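Local coordinates for protein RNA silencing suppressor p19 (Carnation Italian ringspot virus, PDB 6BJV) that binds short interfering RNA duplexes as a homodimer, selecting them by duplex length like a molecular caliper, and so suppresses RNA silencing in the infected plant, at residues G25-F30 against A99-G104; W39-L44 against Y73-R78; L57-S62 against H84-S89. All coordinates share one frame; numbering follows the deposited sequence.

Contact 1. Residues G25-F30 against A99-G104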
loop_
_atom_site.group_PDB
_atom_site.type_symbol
_atom_site.label_atom_id
_atom_site.label_comp_id
_atom_site.label_asym_id
_atom_site.label_seq_id
_atom_site.Cartn_x
_atom_site.Cartn_y
_atom_site.Cartn_z
ATOM N N GLY A 25 -16.110 20.652 -14.659
ATOM C CA GLY A 25 -15.838 21.485 -13.511
ATOM C C GLY A 25 -15.406 20.703 -12.294
ATOM O O GLY A 25 -15.025 21.311 -11.286
ATOM N N ILE A 26 -15.436 19.375 -12.370
ATOM C CA ILE A 26 -15.089 18.537 -11.230
ATOM C C ILE A 26 -13.613 18.728 -10.909
ATOM O O ILE A 26 -12.740 18.486 -11.752
ATOM C CB ILE A 26 -15.424 17.064 -11.509
ATOM C CG1 ILE A 26 -15.151 16.216 -10.268
ATOM C CG2 ILE A 26 -14.643 16.528 -12.714
ATOM C CD1 ILE A 26 -15.806 14.855 -10.311
ATOM N N THR A 27 -13.331 19.174 -9.690
ATOM C CA THR A 27 -11.956 19.408 -9.276
ATOM C C THR A 27 -11.220 18.081 -9.152
ATOM O O THR A 27 -11.735 17.126 -8.561
ATOM C CB THR A 27 -11.921 20.153 -7.943
ATOM O OG1 THR A 27 -12.418 19.298 -6.906
ATOM C CG2 THR A 27 -12.766 21.424 -8.007
ATOM N N SER A 28 -10.015 18.020 -9.712
ATOM C CA SER A 28 -9.197 16.825 -9.627
ATOM C C SER A 28 -8.006 17.057 -8.700
ATOM O O SER A 28 -7.543 18.192 -8.551
ATOM C CB SER A 28 -8.679 16.407 -11.009
ATOM O OG SER A 28 -7.808 15.295 -10.908
ATOM N N PRO A 29 -7.494 16.005 -8.053
ATOM C CA PRO A 29 -6.264 16.157 -7.262
ATOM C C PRO A 29 -4.991 16.151 -8.091
ATOM O O PRO A 29 -3.937 16.546 -7.573
ATOM C CB PRO A 29 -6.307 14.946 -6.321
ATOM C CG PRO A 29 -7.072 13.916 -7.077
ATOM C CD PRO A 29 -8.090 14.667 -7.896
ATOM N N PHE A 30 -5.052 15.726 -9.350
ATOM C CA PHE A 30 -3.875 15.650 -10.201
ATOM C C PHE A 30 -3.663 16.961 -10.948
ATOM O O PHE A 30 -4.615 17.669 -11.284
ATOM C CB PHE A 30 -4.008 14.506 -11.207
ATOM C CG PHE A 30 -4.030 13.142 -10.581
ATOM C CD1 PHE A 30 -2.874 12.587 -10.060
ATOM C CD2 PHE A 30 -5.204 12.409 -10.525
ATOM C CE1 PHE A 30 -2.889 11.329 -9.487
ATOM C CE2 PHE A 30 -5.225 11.152 -9.952
ATOM C CZ PHE A 30 -4.065 10.611 -9.434
ATOM N N ALA A 99 -9.649 17.179 -1.930
ATOM C CA ALA A 99 -10.270 16.471 -0.816
ATOM C C ALA A 99 -11.367 17.309 -0.174
ATOM O O ALA A 99 -12.437 16.791 0.168
ATOM C CB ALA A 99 -9.209 16.094 0.218
ATOM N N SER A 100 -11.123 18.611 -0.010
ATOM C CA SER A 100 -12.110 19.504 0.585
ATOM C C SER A 100 -13.415 19.549 -0.198
ATOM O O SER A 100 -14.403 20.093 0.309
ATOM C CB SER A 100 -11.530 20.917 0.690
ATOM O OG SER A 100 -10.325 20.922 1.434
ATOM N N ARG A 101 -13.447 18.994 -1.407
ATOM C CA ARG A 101 -14.618 19.070 -2.267
ATOM C C ARG A 101 -15.557 17.882 -2.112
ATOM O O ARG A 101 -16.708 17.961 -2.555
ATOM C CB ARG A 101 -14.173 19.175 -3.730
ATOM C CG ARG A 101 -13.216 20.330 -4.005
ATOM C CD ARG A 101 -13.949 21.536 -4.555
ATOM N NE ARG A 101 -13.158 22.760 -4.462
ATOM C CZ ARG A 101 -13.389 23.865 -5.164
ATOM N NH1 ARG A 101 -14.382 23.911 -6.042
ATOM N NH2 ARG A 101 -12.618 24.930 -4.998
ATOM N N PHE A 102 -15.101 16.786 -1.500
ATOM C CA PHE A 102 -15.906 15.574 -1.397
ATOM C C PHE A 102 -15.934 14.998 0.015
ATOM O O PHE A 102 -16.449 13.890 0.205
ATOM C CB PHE A 102 -15.390 14.507 -2.370
ATOM C CG PHE A 102 -15.009 15.048 -3.719
ATOM C CD1 PHE A 102 -15.976 15.314 -4.674
ATOM C CD2 PHE A 102 -13.682 15.283 -4.034
ATOM C CE1 PHE A 102 -15.624 15.810 -5.917
ATOM C CE2 PHE A 102 -13.324 15.777 -5.272
ATOM C CZ PHE A 102 -14.296 16.041 -6.215
ATOM N N LEU A 103 -15.404 15.711 1.004
ATOM C CA LEU A 103 -15.342 15.227 2.375
ATOM C C LEU A 103 -16.181 16.116 3.280
ATOM O O LEU A 103 -16.187 17.341 3.132
ATOM C CB LEU A 103 -13.898 15.187 2.883
ATOM C CG LEU A 103 -12.969 14.196 2.181
ATOM C CD1 LEU A 103 -11.542 14.379 2.669
ATOM C CD2 LEU A 103 -13.428 12.763 2.404
ATOM N N GLY A 104 -16.885 15.486 4.215
ATOM C CA GLY A 104 -17.706 16.202 5.171
ATOM C C GLY A 104 -17.187 16.077 6.587
ATOM O O GLY A 104 -15.973 16.064 6.812
#
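Two irregular loops meet here at the surface of the p19 fold: the connection between helices 7-16 and 39-45, which carries Thr27, and the turn that follows helix 92-99, which carries Arg101 and Phe102. Thr27 faces Arg101 with their alpha carbons 7.5 Å apart, and its side chain crosses that of the arginine at about a right angle. The hydroxyl and the methyl group share the work. Thr27 OG1 sits 3.2 Å from Arg101 CG, against the aliphatic root of the arginine, while Thr27 CG2 lies over one face of the guanidinium, 3.6 Å from NH1 of Arg101. The arginine chain bends at its second torsion (chi2 -98°), which carries the guanidinium along the threonine methyl. The interaction is van der Waals packing, with neither a hydrogen bond nor a salt bridge between the two loops.

Phe102 brings the far end of its ring to the backbone of the other loop. The carbonyl oxygen Thr27 O lies at the ring edge, in plane, 3.6 Å from Phe102 CZ, so the oxygen meets the hydrogen-bearing rim and not the pi cloud. Arg101 CB covers one face of the same ring, over its centre. Thr10 of helix 7-16 also touches Phe102, and Ile26 packs on Gln13 and Ala14, so that helix borders the contact as well. Just after Thr27 in the chain comes an ST turn, in which Ser28 OG accepts from the backbone N of Phe30 at 3.2 Å. Ile26 CG1 reaches the same rim of the aromatic ring as the threonine carbonyl, 4.1 Å from Phe102 CZ.

Contact 2. Residues W39-L44 against Y73-R78. With nucleotides of chain C; nucleotides of chain D.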
loop_
_atom_site.group_PDB
_atom_site.type_symbol
_atom_site.label_atom_id
_atom_site.label_comp_id
_atom_site.label_asym_id
_atom_site.label_seq_id
_atom_site.Cartn_x
_atom_site.Cartn_y
_atom_site.Cartn_z
ATOM N N TRP A 39 -4.565 1.169 -27.568
ATOM C CA TRP A 39 -4.403 -0.276 -27.679
ATOM C C TRP A 39 -3.216 -0.622 -28.569
ATOM O O TRP A 39 -2.332 -1.393 -28.175
ATOM C CB TRP A 39 -5.687 -0.901 -28.225
ATOM C CG TRP A 39 -5.710 -2.397 -28.155
ATOM C CD1 TRP A 39 -4.854 -3.199 -27.458
ATOM C CD2 TRP A 39 -6.634 -3.273 -28.812
ATOM N NE1 TRP A 39 -5.191 -4.517 -27.636
ATOM C CE2 TRP A 39 -6.279 -4.591 -28.465
ATOM C CE3 TRP A 39 -7.728 -3.070 -29.658
ATOM C CZ2 TRP A 39 -6.978 -5.700 -28.933
ATOM C CZ3 TRP A 39 -8.420 -4.174 -30.124
ATOM C CH2 TRP A 39 -8.043 -5.471 -29.760
ATOM N N THR A 40 -3.179 -0.057 -29.778
ATOM C CA THR A 40 -2.082 -0.341 -30.699
ATOM C C THR A 40 -0.747 0.100 -30.112
ATOM O O THR A 40 0.217 -0.674 -30.080
ATOM C CB THR A 40 -2.331 0.355 -32.039
ATOM O OG1 THR A 40 -2.477 1.765 -31.827
ATOM C CG2 THR A 40 -3.587 -0.189 -32.703
ATOM N N GLU A 41 -0.673 1.347 -29.641
ATOM C CA GLU A 41 0.571 1.857 -29.076
ATOM C C GLU A 41 1.059 0.991 -27.924
ATOM O O GLU A 41 2.267 0.924 -27.665
ATOM C CB GLU A 41 0.377 3.300 -28.609
ATOM C CG GLU A 41 1.658 3.994 -28.180
ATOM C CD GLU A 41 1.409 5.387 -27.637
ATOM O OE1 GLU A 41 0.236 5.721 -27.363
ATOM O OE2 GLU A 41 2.388 6.149 -27.483
ATOM N N TRP A 42 0.143 0.327 -27.218
ATOM C CA TRP A 42 0.535 -0.585 -26.152
ATOM C C TRP A 42 0.913 -1.954 -26.696
ATOM O O TRP A 42 1.797 -2.616 -26.141
ATOM C CB TRP A 42 -0.598 -0.718 -25.133
ATOM C CG TRP A 42 -0.375 -1.796 -24.123
ATOM C CD1 TRP A 42 0.252 -1.675 -22.916
ATOM C CD2 TRP A 42 -0.781 -3.164 -24.229
ATOM N NE1 TRP A 42 0.261 -2.884 -22.265
ATOM C CE2 TRP A 42 -0.366 -3.815 -23.051
ATOM C CE3 TRP A 42 -1.455 -3.902 -25.207
ATOM C CZ2 TRP A 42 -0.604 -5.169 -22.824
ATOM C CZ3 TRP A 42 -1.690 -5.243 -24.980
ATOM C CH2 TRP A 42 -1.265 -5.864 -23.798
ATOM N N ARG A 43 0.260 -2.390 -27.776
ATOM C CA ARG A 43 0.632 -3.649 -28.409
ATOM C C ARG A 43 2.043 -3.582 -28.978
ATOM O O ARG A 43 2.791 -4.566 -28.925
ATOM C CB ARG A 43 -0.369 -3.993 -29.513
ATOM C CG ARG A 43 -0.040 -5.267 -30.270
ATOM C CD ARG A 43 -1.022 -5.511 -31.403
ATOM N NE ARG A 43 -0.977 -4.452 -32.408
ATOM C CZ ARG A 43 -0.102 -4.395 -33.409
ATOM N NH1 ARG A 43 0.823 -5.337 -33.554
ATOM N NH2 ARG A 43 -0.148 -3.387 -34.270
ATOM N N LEU A 44 2.422 -2.432 -29.533
ATOM C CA LEU A 44 3.709 -2.289 -30.200
ATOM C C LEU A 44 4.845 -1.950 -29.244
ATOM O O LEU A 44 5.996 -2.311 -29.516
ATOM C CB LEU A 44 3.616 -1.215 -31.284
ATOM C CG LEU A 44 2.597 -1.517 -32.386
ATOM C CD1 LEU A 44 2.425 -0.322 -33.299
ATOM C CD2 LEU A 44 3.015 -2.734 -33.198
ATOM N N TYR A 73 -2.568 7.786 -15.691
ATOM C CA TYR A 73 -1.492 6.962 -16.232
ATOM C C TYR A 73 -0.484 7.902 -16.876
ATOM O O TYR A 73 -0.789 8.544 -17.886
ATOM C CB TYR A 73 -2.014 5.942 -17.245
ATOM C CG TYR A 73 -0.969 4.944 -17.695
ATOM C CD1 TYR A 73 0.045 5.315 -18.571
ATOM C CD2 TYR A 73 -0.996 3.631 -17.247
ATOM C CE1 TYR A 73 1.002 4.407 -18.983
ATOM C CE2 TYR A 73 -0.044 2.716 -17.655
ATOM C CZ TYR A 73 0.952 3.109 -18.523
ATOM O OH TYR A 73 1.902 2.204 -18.932
ATOM N N LEU A 74 0.706 7.990 -16.292
ATOM C CA LEU A 74 1.754 8.872 -16.776
ATOM C C LEU A 74 2.897 8.053 -17.358
ATOM O O LEU A 74 3.166 6.930 -16.922
ATOM C CB LEU A 74 2.281 9.767 -15.651
ATOM C CG LEU A 74 1.223 10.599 -14.928
ATOM C CD1 LEU A 74 1.814 11.247 -13.693
ATOM C CD2 LEU A 74 0.632 11.653 -15.852
ATOM N N ARG A 75 3.569 8.629 -18.352
ATOM C CA ARG A 75 4.708 7.973 -18.974
ATOM C C ARG A 75 5.960 8.223 -18.144
ATOM O O ARG A 75 6.170 9.323 -17.626
ATOM C CB ARG A 75 4.900 8.485 -20.402
ATOM C CG ARG A 75 3.609 8.536 -21.210
ATOM C CD ARG A 75 3.683 7.693 -22.468
ATOM N NE ARG A 75 2.386 7.614 -23.134
ATOM C CZ ARG A 75 2.198 7.177 -24.375
ATOM N NH1 ARG A 75 3.227 6.777 -25.113
ATOM N NH2 ARG A 75 0.974 7.145 -24.884
ATOM N N TYR A 76 6.789 7.192 -18.013
ATOM C CA TYR A 76 7.957 7.262 -17.142
ATOM C C TYR A 76 9.054 6.381 -17.716
ATOM O O TYR A 76 8.870 5.167 -17.840
ATOM C CB TYR A 76 7.594 6.826 -15.723
ATOM C CG TYR A 76 8.749 6.838 -14.749
ATOM C CD1 TYR A 76 9.470 8.001 -14.510
ATOM C CD2 TYR A 76 9.107 5.691 -14.056
ATOM C CE1 TYR A 76 10.523 8.015 -13.618
ATOM C CE2 TYR A 76 10.155 5.696 -13.160
ATOM C CZ TYR A 76 10.858 6.862 -12.942
ATOM O OH TYR A 76 11.906 6.875 -12.053
ATOM N N ASP A 77 10.189 6.993 -18.057
ATOM C CA ASP A 77 11.322 6.287 -18.645
ATOM C C ASP A 77 12.511 6.204 -17.692
ATOM O O ASP A 77 13.623 5.885 -18.121
ATOM C CB ASP A 77 11.730 6.955 -19.960
ATOM C CG ASP A 77 11.941 8.449 -19.818
ATOM O OD1 ASP A 77 12.599 8.871 -18.844
ATOM O OD2 ASP A 77 11.443 9.204 -20.680
ATOM N N ARG A 78 12.297 6.492 -16.407
ATOM C CA ARG A 78 13.310 6.307 -15.370
ATOM C C ARG A 78 14.506 7.237 -15.550
ATOM O O ARG A 78 15.608 6.929 -15.094
ATOM C CB ARG A 78 13.776 4.849 -15.305
ATOM C CG ARG A 78 12.678 3.878 -14.913
ATOM C CD ARG A 78 13.228 2.495 -14.628
ATOM N NE ARG A 78 14.033 1.987 -15.735
ATOM C CZ ARG A 78 13.534 1.462 -16.850
ATOM N NH1 ARG A 78 12.220 1.371 -17.020
ATOM N NH2 ARG A 78 14.349 1.030 -17.799
ATOM P P G C 19 -14.609 -6.543 -30.886
ATOM O OP1 G C 19 -15.282 -6.639 -32.206
ATOM O OP2 G C 19 -13.334 -7.273 -30.663
ATOM O "O5'" G C 19 -14.363 -5.002 -30.570
ATOM C "C5'" G C 19 -13.117 -4.389 -30.856
ATOM C "C4'" G C 19 -12.945 -3.107 -30.082
ATOM O "O4'" G C 19 -12.879 -3.411 -28.664
ATOM C "C3'" G C 19 -11.664 -2.342 -30.375
ATOM O "O3'" G C 19 -11.807 -1.480 -31.490
ATOM C "C2'" G C 19 -11.378 -1.617 -29.065
ATOM O "O2'" G C 19 -12.127 -0.414 -28.970
ATOM C "C1'" G C 19 -11.904 -2.614 -28.034
ATOM N N9 G C 19 -10.855 -3.513 -27.522
ATOM C C8 G C 19 -10.790 -4.863 -27.753
ATOM N N7 G C 19 -9.772 -5.437 -27.177
ATOM C C5 G C 19 -9.130 -4.402 -26.519
ATOM C C6 G C 19 -7.961 -4.425 -25.721
ATOM O O6 G C 19 -7.243 -5.393 -25.437
ATOM N N1 G C 19 -7.653 -3.156 -25.245
ATOM C C2 G C 19 -8.379 -2.019 -25.503
ATOM N N2 G C 19 -7.922 -0.891 -24.952
ATOM N N3 G C 19 -9.473 -1.983 -26.244
ATOM C C4 G C 19 -9.788 -3.204 -26.716
ATOM O OP3 C D 1 -1.634 -2.650 -16.988
ATOM P P C D 1 -1.092 -2.492 -18.358
ATOM O OP1 C D 1 0.270 -1.912 -18.245
ATOM O OP2 C D 1 -1.265 -3.779 -19.075
ATOM O "O5'" C D 1 -1.999 -1.421 -19.108
ATOM C "C5'" C D 1 -1.570 -0.076 -19.250
ATOM C "C4'" C D 1 -2.461 0.684 -20.197
ATOM O "O4'" C D 1 -2.325 0.142 -21.540
ATOM C "C3'" C D 1 -3.953 0.599 -19.918
ATOM O "O3'" C D 1 -4.385 1.478 -18.893
ATOM C "C2'" C D 1 -4.559 0.895 -21.281
ATOM O "O2'" C D 1 -4.537 2.288 -21.561
ATOM C "C1'" C D 1 -3.571 0.182 -22.204
ATOM N N1 C D 1 -3.998 -1.205 -22.487
ATOM C C2 C D 1 -5.053 -1.407 -23.376
ATOM O O2 C D 1 -5.590 -0.421 -23.903
ATOM N N3 C D 1 -5.466 -2.668 -23.642
ATOM C C4 C D 1 -4.863 -3.701 -23.055
ATOM N N4 C D 1 -5.306 -4.925 -23.350
ATOM C C5 C D 1 -3.783 -3.525 -22.140
ATOM C C6 C D 1 -3.388 -2.270 -21.886
#
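Helix 39-45 stands off from the end of strand 68-75, their backbones bridged by two long side chains, Glu41 and Arg75, that come from opposite directions. This short helix holds the tryptophans with which p19 caps the end of the siRNA duplex, the reading heads of the molecular caliper. The salt bridge is end-on and two-pronged: Arg75 NH1 meets Glu41 OE2 at 2.6 Å and Arg75 NH2 meets Glu41 OE1 at 3.0 Å. Both hydrogen bonds are fairly straight, with N-H...O angles of 162°. The oxygens lie close to the guanidinium plane, yet the nitrogens reach them from above the carboxylate plane, since the two flat groups are turned 51° apart. Glu41 spans its share of the gap with CG anti to the backbone N (chi1 -172°) and an extended chain beyond it.

On the RNA side, one face of the Trp39 indole lies on the base of G19 of chain C, with G19 C6 3.2 Å above the ring plane, offset toward the rim of the indole. One face of Trp42 covers the base of C1 of chain D, whose C5 sits over the ring centre. The two indoles thus cover the G19-C1 base pair at the end of the duplex, one on each base. Tyr73, on the strand, approaches the sugar of the same cytidine, its CE2 3.6 Å from C5' of C1 of chain D.

Contact 3. Residues L57-S62 against H84-S89. With nucleotides of chain D.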
loop_
_atom_site.group_PDB
_atom_site.type_symbol
_atom_site.label_atom_id
_atom_site.label_comp_id
_atom_site.label_asym_id
_atom_site.label_seq_id
_atom_site.Cartn_x
_atom_site.Cartn_y
_atom_site.Cartn_z
ATOM N N LEU A 57 6.053 1.184 -20.112
ATOM C CA LEU A 57 5.847 2.489 -20.729
ATOM C C LEU A 57 5.493 3.563 -19.709
ATOM O O LEU A 57 5.709 4.750 -19.979
ATOM C CB LEU A 57 4.745 2.397 -21.787
ATOM C CG LEU A 57 4.425 3.684 -22.554
ATOM C CD1 LEU A 57 5.638 4.187 -23.322
ATOM C CD2 LEU A 57 3.254 3.459 -23.496
ATOM N N GLY A 58 4.957 3.182 -18.557
ATOM C CA GLY A 58 4.599 4.160 -17.551
ATOM C C GLY A 58 4.097 3.480 -16.299
ATOM O O GLY A 58 4.397 2.312 -16.046
ATOM N N PHE A 59 3.327 4.230 -15.512
ATOM C CA PHE A 59 2.745 3.714 -14.282
ATOM C C PHE A 59 1.331 4.254 -14.130
ATOM O O PHE A 59 0.942 5.232 -14.773
ATOM C CB PHE A 59 3.591 4.082 -13.054
ATOM C CG PHE A 59 3.584 5.549 -12.725
ATOM C CD1 PHE A 59 4.509 6.403 -13.300
ATOM C CD2 PHE A 59 2.663 6.068 -11.831
ATOM C CE1 PHE A 59 4.511 7.751 -12.997
ATOM C CE2 PHE A 59 2.660 7.416 -11.523
ATOM C CZ PHE A 59 3.585 8.258 -12.108
ATOM N N LYS A 60 0.567 3.598 -13.262
ATOM C CA LYS A 60 -0.828 3.934 -13.015
ATOM C C LYS A 60 -0.990 4.291 -11.546
ATOM O O LYS A 60 -0.486 3.577 -10.674
ATOM C CB LYS A 60 -1.743 2.764 -13.388
ATOM C CG LYS A 60 -3.228 3.045 -13.239
ATOM C CD LYS A 60 -4.056 1.912 -13.828
ATOM C CE LYS A 60 -5.537 2.240 -13.828
ATOM N NZ LYS A 60 -6.326 1.234 -14.588
ATOM N N GLU A 61 -1.680 5.397 -11.274
ATOM C CA GLU A 61 -1.901 5.850 -9.910
ATOM C C GLU A 61 -3.327 6.363 -9.770
ATOM O O GLU A 61 -3.950 6.787 -10.746
ATOM C CB GLU A 61 -0.902 6.944 -9.500
ATOM C CG GLU A 61 -0.957 8.210 -10.342
ATOM C CD GLU A 61 -0.042 9.301 -9.811
ATOM O OE1 GLU A 61 0.590 9.087 -8.754
ATOM O OE2 GLU A 61 0.041 10.373 -10.448
ATOM N N SER A 62 -3.840 6.318 -8.541
ATOM C CA SER A 62 -5.218 6.701 -8.278
ATOM C C SER A 62 -5.319 7.365 -6.912
ATOM O O SER A 62 -4.546 7.067 -5.999
ATOM C CB SER A 62 -6.153 5.487 -8.340
ATOM O OG SER A 62 -5.864 4.565 -7.306
ATOM N N HIS A 84 11.198 14.065 -12.083
ATOM C CA HIS A 84 10.727 15.329 -11.528
ATOM C C HIS A 84 9.328 15.664 -12.026
ATOM O O HIS A 84 8.505 16.201 -11.276
ATOM C CB HIS A 84 11.704 16.450 -11.882
ATOM C CG HIS A 84 11.127 17.824 -11.735
ATOM N ND1 HIS A 84 10.438 18.454 -12.748
ATOM C CD2 HIS A 84 11.140 18.689 -10.694
ATOM C CE1 HIS A 84 10.050 19.648 -12.338
ATOM N NE2 HIS A 84 10.465 19.816 -11.096
ATOM N N ARG A 85 9.039 15.358 -13.291
ATOM C CA ARG A 85 7.729 15.673 -13.851
ATOM C C ARG A 85 6.640 14.823 -13.206
ATOM O O ARG A 85 5.651 15.349 -12.682
ATOM C CB ARG A 85 7.741 15.470 -15.367
ATOM C CG ARG A 85 6.394 15.737 -16.018
ATOM C CD ARG A 85 6.475 15.731 -17.533
ATOM N NE ARG A 85 5.223 16.185 -18.133
ATOM C CZ ARG A 85 4.888 17.462 -18.308
ATOM N NH1 ARG A 85 5.711 18.432 -17.932
ATOM N NH2 ARG A 85 3.724 17.772 -18.860
ATOM N N VAL A 86 6.802 13.498 -13.242
ATOM C CA VAL A 86 5.779 12.614 -12.690
ATOM C C VAL A 86 5.569 12.892 -11.210
ATOM O O VAL A 86 4.448 12.773 -10.701
ATOM C CB VAL A 86 6.149 11.138 -12.943
ATOM C CG1 VAL A 86 6.231 10.859 -14.438
ATOM C CG2 VAL A 86 7.459 10.783 -12.254
ATOM N N LEU A 87 6.632 13.262 -10.492
ATOM C CA LEU A 87 6.474 13.663 -9.100
ATOM C C LEU A 87 5.591 14.894 -8.962
ATOM O O LEU A 87 5.007 15.109 -7.895
ATOM C CB LEU A 87 7.842 13.924 -8.465
ATOM C CG LEU A 87 8.698 12.688 -8.185
ATOM C CD1 LEU A 87 10.098 13.098 -7.756
ATOM C CD2 LEU A 87 8.054 11.805 -7.124
ATOM N N GLY A 88 5.483 15.704 -10.013
ATOM C CA GLY A 88 4.552 16.809 -10.046
ATOM C C GLY A 88 3.139 16.428 -10.419
ATOM O O GLY A 88 2.297 17.309 -10.609
ATOM N N SER A 89 2.852 15.128 -10.532
ATOM C CA SER A 89 1.502 14.686 -10.860
ATOM C C SER A 89 0.485 15.215 -9.862
ATOM O O SER A 89 -0.660 15.500 -10.231
ATOM C CB SER A 89 1.450 13.161 -10.902
ATOM O OG SER A 89 0.168 12.705 -11.302
ATOM P P G D 2 -5.661 1.097 -17.993
ATOM O OP1 G D 2 -5.862 2.171 -16.990
ATOM O OP2 G D 2 -5.508 -0.308 -17.536
ATOM O "O5'" G D 2 -6.881 1.166 -19.016
ATOM C "C5'" G D 2 -7.245 2.395 -19.628
ATOM C "C4'" G D 2 -8.457 2.235 -20.510
ATOM O "O4'" G D 2 -8.125 1.423 -21.669
ATOM C "C3'" G D 2 -9.641 1.513 -19.893
ATOM O "O3'" G D 2 -10.408 2.331 -19.028
ATOM C "C2'" G D 2 -10.400 1.026 -21.119
ATOM O "O2'" G D 2 -11.150 2.074 -21.715
ATOM C "C1'" G D 2 -9.248 0.655 -22.051
ATOM N N9 G D 2 -8.902 -0.774 -21.957
ATOM C C8 G D 2 -7.825 -1.343 -21.319
ATOM N N7 G D 2 -7.803 -2.644 -21.415
ATOM C C5 G D 2 -8.935 -2.953 -22.158
ATOM C C6 G D 2 -9.441 -4.206 -22.588
ATOM O O6 G D 2 -8.974 -5.335 -22.387
ATOM N N1 G D 2 -10.616 -4.058 -23.318
ATOM C C2 G D 2 -11.225 -2.859 -23.602
ATOM N N2 G D 2 -12.354 -2.917 -24.322
ATOM N N3 G D 2 -10.763 -1.684 -23.209
ATOM C C4 G D 2 -9.624 -1.808 -22.498
#
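Glu61 and Ser89 make the tightest meeting between strand 58-65 and the turn that follows helix 80-87: Ser89 OG donates to Glu61 OE2 over a very short 2.5 Å. The glutamate reaches across with an extended chain and, with OG anti to N (chi1 -176°), Ser89 directs its hydroxyl at the carboxylate. The carboxylate is buried but well supplied, for Tyr112 OH bonds to the other oxygen, OE1, and Trp90 NE1 adds a weak bond there. Together these partners would probably favour the charged form.

Beside this polar pair the packing is apolar, at ordinary van der Waals distance. Phe59 presents the edge of its ring to Val86, with CE1 3.8 Å from Val86 CB, while Glu61 OE1 also lies at the ring edge, in plane.

The other face of the strand is turned to the RNA, with Lys60 partly exposed. Lys60 runs out, fully extended, on the opposite face of the strand from Phe59 and Glu61, and its NZ donates to OP1 of G2 of chain D at 2.6 Å. Ser62 OG bonds to another phosphate of the duplex. Successive residues thus divide the strand between a protein core and a nucleic acid surface.

In the sheet, strand 58-65 runs between strands 68-75 and 109-116, and helix 130-144 flanks the contact, its Lys141 touching both Phe59 and Ser89.

Contacts 2 and 3 are joined through neighbouring strands of one sheet, with centres 12 Å apart; Leu74 O lies 3.1 Å from Phe59 N, a probable backbone hydrogen bond. Contact 1 is on the opposite side of the chain's centre from contact 2, about 28 Å away centre to centre. It meets contact 3 through Phe30, whose CE1 packs 3.2 Å from Glu61 OE2. Both contacts 2 and 3 reach the RNA, one at the duplex end through stacked bases and the other along the backbone through phosphates, whereas contact 1 stays about 9 Å from it at the nearest atoms. Along the chain, the loop closed by contact 1 encloses the other two.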